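Local coordinates for protein hemin degrading factor (Pseudomonas aeruginosa, PDB 4MF9) that binds heme and probably serves in heme trafficking and degradation, at residues H299-V311 / S322-V334. Residues are numbered along the deposited sequence; the frame is centred on the assembly and turned at random.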
loop_
_atom_site.group_PDB
_atom_site.type_symbol
_atom_site.label_atom_id
_atom_site.label_comp_id
_atom_site.label_asym_id
_atom_site.label_seq_id
_atom_site.Cartn_x
_atom_site.Cartn_y
_atom_site.Cartn_z
ATOM N N HIS A 299 1.885 -3.814 9.994
ATOM C CA HIS A 299 3.163 -4.408 10.328
ATOM C C HIS A 299 4.275 -3.559 9.725
ATOM O O HIS A 299 4.465 -3.538 8.501
ATOM C CB HIS A 299 3.218 -5.874 9.838
ATOM C CG HIS A 299 2.063 -6.707 10.309
ATOM N ND1 HIS A 299 1.837 -6.990 11.639
ATOM C CD2 HIS A 299 1.064 -7.319 9.624
ATOM C CE1 HIS A 299 0.752 -7.735 11.756
ATOM N NE2 HIS A 299 0.262 -7.945 10.545
ATOM N N LEU A 300 5.002 -2.856 10.596
ATOM C CA LEU A 300 6.045 -1.909 10.194
ATOM C C LEU A 300 7.468 -2.352 10.575
ATOM O O LEU A 300 7.826 -2.422 11.756
ATOM C CB LEU A 300 5.743 -0.517 10.788
ATOM C CG LEU A 300 6.813 0.568 10.646
ATOM C CD1 LEU A 300 7.092 0.885 9.185
ATOM C CD2 LEU A 300 6.447 1.838 11.417
ATOM N N LYS A 301 8.299 -2.556 9.598
ATOM C CA LYS A 301 9.645 -2.892 9.797
ATOM C C LYS A 301 10.466 -1.616 10.064
ATOM O O LYS A 301 11.039 -1.040 9.187
ATOM C CB LYS A 301 10.126 -3.629 8.548
ATOM C CG LYS A 301 11.418 -4.380 8.607
ATOM C CD LYS A 301 11.717 -4.955 9.964
ATOM C CE LYS A 301 11.556 -6.443 9.957
ATOM N NZ LYS A 301 12.454 -6.977 8.939
ATOM N N THR A 302 10.500 -1.216 11.324
ATOM C CA THR A 302 11.158 0.023 11.754
ATOM C C THR A 302 12.585 0.205 11.245
ATOM O O THR A 302 13.023 1.334 11.014
ATOM C CB THR A 302 11.141 0.170 13.284
ATOM O OG1 THR A 302 11.919 -0.880 13.895
ATOM C CG2 THR A 302 9.716 0.103 13.780
ATOM N N THR A 303 13.293 -0.903 11.041
ATOM C CA THR A 303 14.684 -0.858 10.589
ATOM C C THR A 303 14.824 -0.445 9.133
ATOM O O THR A 303 15.916 -0.106 8.678
ATOM C CB THR A 303 15.364 -2.220 10.785
ATOM O OG1 THR A 303 14.407 -3.255 10.537
ATOM C CG2 THR A 303 15.872 -2.350 12.215
ATOM N N GLY A 304 13.718 -0.476 8.398
ATOM C CA GLY A 304 13.748 -0.129 6.989
ATOM C C GLY A 304 13.586 1.360 6.785
ATOM O O GLY A 304 13.802 1.868 5.675
ATOM N N ILE A 305 13.217 2.052 7.863
ATOM C CA ILE A 305 13.009 3.507 7.844
ATOM C C ILE A 305 14.331 4.254 7.822
ATOM O O ILE A 305 15.100 4.191 8.779
ATOM C CB ILE A 305 12.216 3.981 9.081
ATOM C CG1 ILE A 305 10.825 3.347 9.103
ATOM C CG2 ILE A 305 12.071 5.498 9.074
ATOM C CD1 ILE A 305 10.008 3.716 10.346
ATOM N N ALA A 306 14.593 4.972 6.737
ATOM C CA ALA A 306 15.826 5.741 6.616
ATOM C C ALA A 306 15.640 7.191 7.054
ATOM O O ALA A 306 16.539 7.770 7.661
ATOM C CB ALA A 306 16.350 5.694 5.214
ATOM N N GLU A 307 14.497 7.785 6.707
ATOM C CA GLU A 307 14.193 9.168 7.101
ATOM C C GLU A 307 12.754 9.299 7.553
ATOM O O GLU A 307 11.857 8.611 7.046
ATOM C CB GLU A 307 14.401 10.149 5.948
ATOM C CG GLU A 307 15.681 10.005 5.179
ATOM C CD GLU A 307 15.677 10.829 3.904
ATOM O OE1 GLU A 307 15.078 11.937 3.887
ATOM O OE2 GLU A 307 16.283 10.361 2.920
ATOM N N LEU A 308 12.540 10.208 8.496
ATOM C CA LEU A 308 11.225 10.470 9.051
ATOM C C LEU A 308 11.034 11.983 9.097
ATOM O O LEU A 308 11.846 12.704 9.708
ATOM C CB LEU A 308 11.119 9.896 10.471
ATOM C CG LEU A 308 9.712 10.108 11.032
ATOM C CD1 LEU A 308 8.674 9.390 10.121
ATOM C CD2 LEU A 308 9.603 9.657 12.470
ATOM N N TRP A 309 9.977 12.465 8.447
ATOM C CA TRP A 309 9.736 13.905 8.343
ATOM C C TRP A 309 8.377 14.302 8.881
ATOM O O TRP A 309 7.376 13.608 8.644
ATOM C CB TRP A 309 9.790 14.323 6.871
ATOM C CG TRP A 309 11.146 14.285 6.283
ATOM C CD1 TRP A 309 11.783 13.199 5.750
ATOM C CD2 TRP A 309 12.037 15.389 6.143
ATOM N NE1 TRP A 309 13.027 13.562 5.300
ATOM C CE2 TRP A 309 13.204 14.905 5.523
ATOM C CE3 TRP A 309 11.962 16.746 6.485
ATOM C CZ2 TRP A 309 14.294 15.731 5.243
ATOM C CZ3 TRP A 309 13.036 17.562 6.197
ATOM C CH2 TRP A 309 14.190 17.056 5.584
ATOM N N ARG A 310 8.342 15.411 9.592
ATOM C CA ARG A 310 7.134 16.120 9.859
ATOM C C ARG A 310 6.902 17.120 8.698
ATOM O O ARG A 310 7.743 17.866 8.401
ATOM C CB ARG A 310 7.170 16.870 11.182
ATOM C CG ARG A 310 6.061 17.838 11.445
ATOM C CD ARG A 310 6.001 18.359 12.902
ATOM N NE ARG A 310 7.296 18.777 13.404
ATOM C CZ ARG A 310 7.830 18.400 14.556
ATOM N NH1 ARG A 310 7.186 17.581 15.372
ATOM N NH2 ARG A 310 8.997 18.870 14.909
ATOM N N VAL A 311 5.736 17.102 8.097
ATOM C CA VAL A 311 5.505 17.939 6.913
ATOM C C VAL A 311 4.237 18.753 7.093
ATOM O O VAL A 311 3.242 18.232 7.607
ATOM C CB VAL A 311 5.354 17.073 5.643
ATOM C CG1 VAL A 311 5.215 17.953 4.381
ATOM C CG2 VAL A 311 6.536 16.129 5.497
ATOM N N SER A 322 1.446 16.138 8.499
ATOM C CA SER A 322 1.599 14.698 8.328
ATOM C C SER A 322 2.997 14.309 8.759
ATOM O O SER A 322 3.876 15.167 8.848
ATOM C CB SER A 322 1.403 14.314 6.863
ATOM O OG SER A 322 2.379 14.948 6.054
ATOM N N TRP A 323 3.193 13.020 9.042
ATOM C CA TRP A 323 4.523 12.442 9.201
ATOM C C TRP A 323 4.729 11.482 8.037
ATOM O O TRP A 323 3.822 10.720 7.692
ATOM C CB TRP A 323 4.631 11.667 10.516
ATOM C CG TRP A 323 4.815 12.540 11.727
ATOM C CD1 TRP A 323 4.423 13.845 11.877
ATOM C CD2 TRP A 323 5.456 12.171 12.951
ATOM N NE1 TRP A 323 4.770 14.300 13.134
ATOM C CE2 TRP A 323 5.402 13.288 13.810
ATOM C CE3 TRP A 323 6.052 10.991 13.412
ATOM C CZ2 TRP A 323 5.937 13.268 15.093
ATOM C CZ3 TRP A 323 6.583 10.973 14.690
ATOM C CH2 TRP A 323 6.521 12.106 15.517
ATOM N N GLU A 324 5.910 11.534 7.426
ATOM C CA GLU A 324 6.214 10.736 6.246
ATOM C C GLU A 324 7.543 10.004 6.455
ATOM O O GLU A 324 8.579 10.618 6.715
ATOM C CB GLU A 324 6.208 11.636 4.993
ATOM C CG GLU A 324 4.900 12.435 4.898
ATOM C CD GLU A 324 4.732 13.252 3.635
ATOM O OE1 GLU A 324 5.618 13.216 2.751
ATOM O OE2 GLU A 324 3.692 13.937 3.535
ATOM N N ALA A 325 7.486 8.677 6.377
ATOM C CA ALA A 325 8.664 7.834 6.566
ATOM C C ALA A 325 9.123 7.301 5.210
ATOM O O ALA A 325 8.310 6.844 4.397
ATOM C CB ALA A 325 8.337 6.700 7.500
ATOM N N PHE A 326 10.401 7.352 4.952
ATOM C CA PHE A 326 11.002 6.925 3.734
ATOM C C PHE A 326 12.080 5.855 3.934
ATOM O O PHE A 326 12.761 5.858 4.926
ATOM C CB PHE A 326 11.642 8.076 3.024
ATOM C CG PHE A 326 10.696 9.221 2.754
ATOM C CD1 PHE A 326 10.452 10.176 3.700
ATOM C CD2 PHE A 326 10.054 9.320 1.550
ATOM C CE1 PHE A 326 9.624 11.229 3.446
ATOM C CE2 PHE A 326 9.193 10.352 1.294
ATOM C CZ PHE A 326 8.962 11.292 2.251
ATOM N N ASP A 327 12.214 4.978 2.956
ATOM C CA ASP A 327 13.300 4.011 2.896
ATOM C C ASP A 327 14.569 4.600 2.273
ATOM O O ASP A 327 14.522 5.733 1.876
ATOM C CB ASP A 327 12.865 2.746 2.189
ATOM C CG ASP A 327 12.611 2.938 0.749
ATOM O OD1 ASP A 327 13.112 3.848 0.129
ATOM O OD2 ASP A 327 11.914 2.108 0.220
ATOM N N PRO A 328 15.627 3.815 2.130
ATOM C CA PRO A 328 16.862 4.298 1.565
ATOM C C PRO A 328 16.752 4.670 0.108
ATOM O O PRO A 328 17.663 5.234 -0.364
ATOM C CB PRO A 328 17.840 3.143 1.774
ATOM C CG PRO A 328 17.419 2.561 3.026
ATOM C CD PRO A 328 15.899 2.697 3.057
ATOM N N ASP A 329 15.689 4.296 -0.555
ATOM C CA ASP A 329 15.539 4.624 -1.974
ATOM C C ASP A 329 14.718 5.895 -2.201
ATOM O O ASP A 329 14.491 6.305 -3.346
ATOM C CB ASP A 329 14.930 3.454 -2.745
ATOM C CG ASP A 329 15.819 2.229 -2.736
ATOM O OD1 ASP A 329 17.060 2.392 -2.734
ATOM O OD2 ASP A 329 15.270 1.105 -2.725
ATOM N N GLY A 330 14.286 6.523 -1.112
ATOM C CA GLY A 330 13.490 7.736 -1.216
ATOM C C GLY A 330 12.009 7.458 -1.389
ATOM O O GLY A 330 11.223 8.383 -1.625
ATOM N N GLU A 331 11.616 6.192 -1.258
ATOM C CA GLU A 331 10.211 5.834 -1.408
ATOM C C GLU A 331 9.481 5.876 -0.069
ATOM O O GLU A 331 10.050 5.530 0.970
ATOM C CB GLU A 331 10.067 4.455 -2.059
ATOM C CG GLU A 331 10.606 4.366 -3.484
ATOM C CD GLU A 331 9.787 5.167 -4.495
ATOM O OE1 GLU A 331 8.648 4.760 -4.811
ATOM O OE2 GLU A 331 10.284 6.198 -4.989
ATOM N N LEU A 332 8.234 6.260 -0.079
ATOM C CA LEU A 332 7.405 6.356 1.078
ATOM C C LEU A 332 7.029 4.964 1.665
ATOM O O LEU A 332 6.419 4.149 1.005
ATOM C CB LEU A 332 6.128 6.986 0.664
ATOM C CG LEU A 332 5.810 8.445 0.861
ATOM C CD1 LEU A 332 4.488 8.778 0.223
ATOM C CD2 LEU A 332 5.876 8.864 2.284
ATOM N N ILE A 333 7.400 4.713 2.916
ATOM C CA ILE A 333 6.874 3.585 3.660
ATOM C C ILE A 333 5.448 3.654 4.168
ATOM O O ILE A 333 4.611 2.805 3.942
ATOM C CB ILE A 333 7.849 3.223 4.813
ATOM C CG1 ILE A 333 9.236 2.906 4.281
ATOM C CG2 ILE A 333 7.306 2.160 5.716
ATOM C CD1 ILE A 333 10.331 3.019 5.288
ATOM N N VAL A 334 5.185 4.734 4.881
ATOM C CA VAL A 334 3.924 4.997 5.466
ATOM C C VAL A 334 3.757 6.490 5.740
ATOM O O VAL A 334 4.728 7.122 5.934
ATOM C CB VAL A 334 3.813 4.250 6.780
ATOM C CG1 VAL A 334 4.931 4.643 7.693
ATOM C CG2 VAL A 334 2.467 4.400 7.423
HETATM O O HOH W 1 15.861 8.045 1.930
HETATM O O HOH W 2 1.112 17.416 5.181
#
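The side chains of Trp-309 and Phe-326 cross at about a right angle on one face of an antiparallel hairpin, strands 307-313 and 320-326 of the HemS/ChuX domain. Trp-309 CD1 lies 3.7 Å from Phe-326 CE1. Glu-307 holds the indole: Trp-309 NE1 donates in its own ring plane to the anti lone pair of Glu-307 OE1 (3.0 Å, 172°). On the same face, Val-311 CG2 packs across the carboxylate end of Glu-324. The other face carries Leu-308, Ala-325, Trp-323 and Arg-310. Leu-308, with CG anti to the backbone N (chi1 -177°), puts CD1 3.8 Å from Ala-325 CB and CD2 3.9 Å from Trp-323 CE3. Arg-310 runs beside Trp-323; both donate to Ala-354 O, and Arg-310 also pairs with Glu-241. Paired backbone bonds join Glu-307 with Phe-326, Trp-309 with Glu-324 and Val-311 with Ser-322. A classic beta bulge ends the pairing: Phe-326 O accepts from Ala-306 N (2.7 Å) and Glu-307 N (3.1 Å). Beyond it, Asp-327 OD1 receives Glu-331 N and, in an Asx turn within the type I turn 327-330, Asp-329 N. Glu-324 forms salt bridges with Arg-228 and Lys-313, both heme-binding residues. The buried carboxylate thus probably offsets their charge and positions them beside the heme.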